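Local coordinates for FAD linked oxidase-like protein (Myceliophthora thermophila, PDB 5L6G) that oxidises the C1 hydroxyl of xylooligosaccharides and related sugars to lactones, using a bicovalently bound FAD and reducing molecular oxygen to hydrogen peroxide, at residues Y116-D121 against L135-T140. Sequence-based numbering, arbitrary orientation.
Sequences YNVTLD and LGHIAT. With NAG (2-acetamido-2-deoxy-beta-D-glucopyranose), chain B.
The imidazole of H137 reaches from the helix 135-146 to the chain just before strand 118-120 and meets the ring of Y116 in an offset edge-to-face pair. The two planes stand at 83° with centroids 5.6 Å apart; the tyrosine presents its edge, and its CD1 lies 3.8 Å from NE2 of H137. Extension of H137 away from the helix, with CG anti to the backbone N (chi1 179°), carries the ring this far. The carbonyl oxygen of Y116 sits at the imidazole edge, near its plane, 3.1 Å from CD2 of H137. A water ties the two segments together, accepting from V118 N at 2.9 Å and lying 3.0 Å from NE2 of H137. The other ring nitrogen, ND1, is hydrogen-bonded to D330. The contact belongs to the PCMH-type FAD-binding domain, where strand 118-120 pairs antiparallel with 127-129 and the chain then runs into this helix. CG2 of V118 lies 3.9 Å from CG1 of I138 and also touches CD2 of H137; the two aliphatic side chains cross at about a right angle. With an alanine here in place of H137 the imidazole is gone, which would probably leave D330 and the bridging water without this partner and the edge of Y116 with no ring face to meet. N117 turns away from the helix and carries an N-linked GlcNAc, its ND2 joined to C1 of the sugar.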
loop_
_atom_site.group_PDB
_atom_site.type_symbol
_atom_site.label_atom_id
_atom_site.label_comp_id
_atom_site.label_asym_id
_atom_site.label_seq_id
_atom_site.Cartn_x
_atom_site.Cartn_y
_atom_site.Cartn_z
ATOM N N TYR A 116 18.938 0.124 3.060
ATOM C CA TYR A 116 18.117 1.156 2.436
ATOM C C TYR A 116 18.811 1.859 1.281
ATOM O O TYR A 116 18.380 2.931 0.867
ATOM C CB TYR A 116 17.694 2.190 3.477
ATOM C CG TYR A 116 18.850 2.855 4.203
ATOM C CD1 TYR A 116 19.588 3.890 3.605
ATOM C CD2 TYR A 116 19.202 2.462 5.487
ATOM C CE1 TYR A 116 20.647 4.492 4.266
ATOM C CE2 TYR A 116 20.263 3.054 6.160
ATOM C CZ TYR A 116 20.978 4.074 5.546
ATOM O OH TYR A 116 22.021 4.673 6.217
ATOM N N ASN A 117 19.879 1.276 0.752
ATOM C CA ASN A 117 20.596 1.932 -0.325
ATOM C C ASN A 117 19.829 1.954 -1.627
ATOM O O ASN A 117 19.142 1.001 -1.979
ATOM C CB ASN A 117 21.958 1.293 -0.559
ATOM C CG ASN A 117 22.985 1.734 0.452
ATOM O OD1 ASN A 117 22.750 2.633 1.267
ATOM N ND2 ASN A 117 24.133 1.107 0.402
ATOM N N VAL A 118 19.980 3.068 -2.331
ATOM C CA VAL A 118 19.340 3.296 -3.611
ATOM C C VAL A 118 20.455 3.701 -4.576
ATOM O O VAL A 118 21.178 4.664 -4.320
ATOM C CB VAL A 118 18.267 4.405 -3.503
ATOM C CG1 VAL A 118 17.700 4.749 -4.870
ATOM C CG2 VAL A 118 17.133 3.970 -2.568
ATOM N N THR A 119 20.609 2.932 -5.647
ATOM C CA THR A 119 21.599 3.191 -6.695
ATOM C C THR A 119 20.819 3.443 -7.961
ATOM O O THR A 119 19.922 2.681 -8.287
ATOM C CB THR A 119 22.513 1.971 -6.937
ATOM O OG1 THR A 119 23.252 1.692 -5.757
ATOM C CG2 THR A 119 23.479 2.226 -8.063
ATOM N N LEU A 120 21.162 4.508 -8.675
ATOM C CA LEU A 120 20.523 4.802 -9.938
ATOM C C LEU A 120 21.558 4.723 -11.036
ATOM O O LEU A 120 22.584 5.384 -10.974
ATOM C CB LEU A 120 19.881 6.187 -9.880
ATOM C CG LEU A 120 19.152 6.690 -11.127
ATOM C CD1 LEU A 120 18.044 5.741 -11.548
ATOM C CD2 LEU A 120 18.615 8.082 -10.846
ATOM N N ASP A 121 21.297 3.877 -12.027
ATOM C CA ASP A 121 22.151 3.779 -13.199
ATOM C C ASP A 121 21.912 5.004 -14.091
ATOM O O ASP A 121 20.774 5.254 -14.510
ATOM C CB ASP A 121 21.835 2.489 -13.955
ATOM C CG ASP A 121 22.867 2.165 -15.032
ATOM O OD1 ASP A 121 22.952 2.898 -16.030
ATOM O OD2 ASP A 121 23.595 1.175 -14.869
ATOM N N LEU A 135 9.979 5.248 1.108
ATOM C CA LEU A 135 9.590 5.939 -0.107
ATOM C C LEU A 135 10.217 7.317 -0.210
ATOM O O LEU A 135 10.594 7.715 -1.292
ATOM C CB LEU A 135 8.073 6.036 -0.214
ATOM C CG LEU A 135 7.308 4.707 -0.227
ATOM C CD1 LEU A 135 5.818 4.972 -0.430
ATOM C CD2 LEU A 135 7.859 3.777 -1.312
ATOM N N GLY A 136 10.298 8.049 0.909
ATOM C CA GLY A 136 10.864 9.387 0.903
ATOM C C GLY A 136 12.331 9.405 0.516
ATOM O O GLY A 136 12.792 10.275 -0.218
ATOM N N HIS A 137 13.064 8.422 1.002
ATOM C CA HIS A 137 14.470 8.256 0.652
ATOM C C HIS A 137 14.637 7.907 -0.820
ATOM O O HIS A 137 15.504 8.471 -1.493
ATOM C CB HIS A 137 15.099 7.165 1.520
ATOM C CG HIS A 137 16.537 6.897 1.212
ATOM N ND1 HIS A 137 17.511 7.876 1.256
ATOM C CD2 HIS A 137 17.163 5.760 0.843
ATOM C CE1 HIS A 137 18.679 7.343 0.947
ATOM N NE2 HIS A 137 18.494 6.057 0.700
ATOM N N ILE A 138 13.811 6.977 -1.300
ATOM C CA ILE A 138 13.885 6.548 -2.691
ATOM C C ILE A 138 13.615 7.753 -3.596
ATOM O O ILE A 138 14.405 8.056 -4.499
ATOM C CB ILE A 138 12.871 5.438 -2.981
ATOM C CG1 ILE A 138 13.219 4.192 -2.177
ATOM C CG2 ILE A 138 12.841 5.130 -4.473
ATOM C CD1 ILE A 138 12.128 3.166 -2.093
ATOM N N ALA A 139 12.512 8.441 -3.318
ATOM C CA ALA A 139 12.115 9.586 -4.111
ATOM C C ALA A 139 13.217 10.653 -4.124
ATOM O O ALA A 139 13.518 11.244 -5.162
ATOM C CB ALA A 139 10.815 10.154 -3.582
ATOM N N THR A 140 13.828 10.887 -2.971
ATOM C CA THR A 140 14.887 11.896 -2.864
ATOM C C THR A 140 16.099 11.538 -3.712
ATOM O O THR A 140 16.610 12.359 -4.506
ATOM C CB THR A 140 15.308 12.065 -1.392
ATOM O OG1 THR A 140 14.173 12.526 -0.644
ATOM C CG2 THR A 140 16.474 13.046 -1.253
HETATM C C1 NAG B . 25.169 1.503 1.312
HETATM C C2 NAG B . 25.843 0.363 2.038
HETATM C C3 NAG B . 27.061 0.801 2.841
HETATM C C4 NAG B . 27.946 1.755 2.055
HETATM C C5 NAG B . 27.137 2.875 1.418
HETATM C C6 NAG B . 28.031 3.647 0.443
HETATM C C7 NAG B . 24.274 -1.414 2.672
HETATM C C8 NAG B . 23.302 -1.906 3.698
HETATM N N2 NAG B . 24.864 -0.251 2.918
HETATM O O3 NAG B . 27.762 -0.379 3.152
HETATM O O4 NAG B . 28.886 2.387 2.909
HETATM O O5 NAG B . 26.058 2.376 0.668
HETATM O O6 NAG B . 27.246 4.468 -0.394
HETATM O O7 NAG B . 24.485 -2.113 1.686
HETATM O O HOH W 1 20.996 5.325 -0.768
#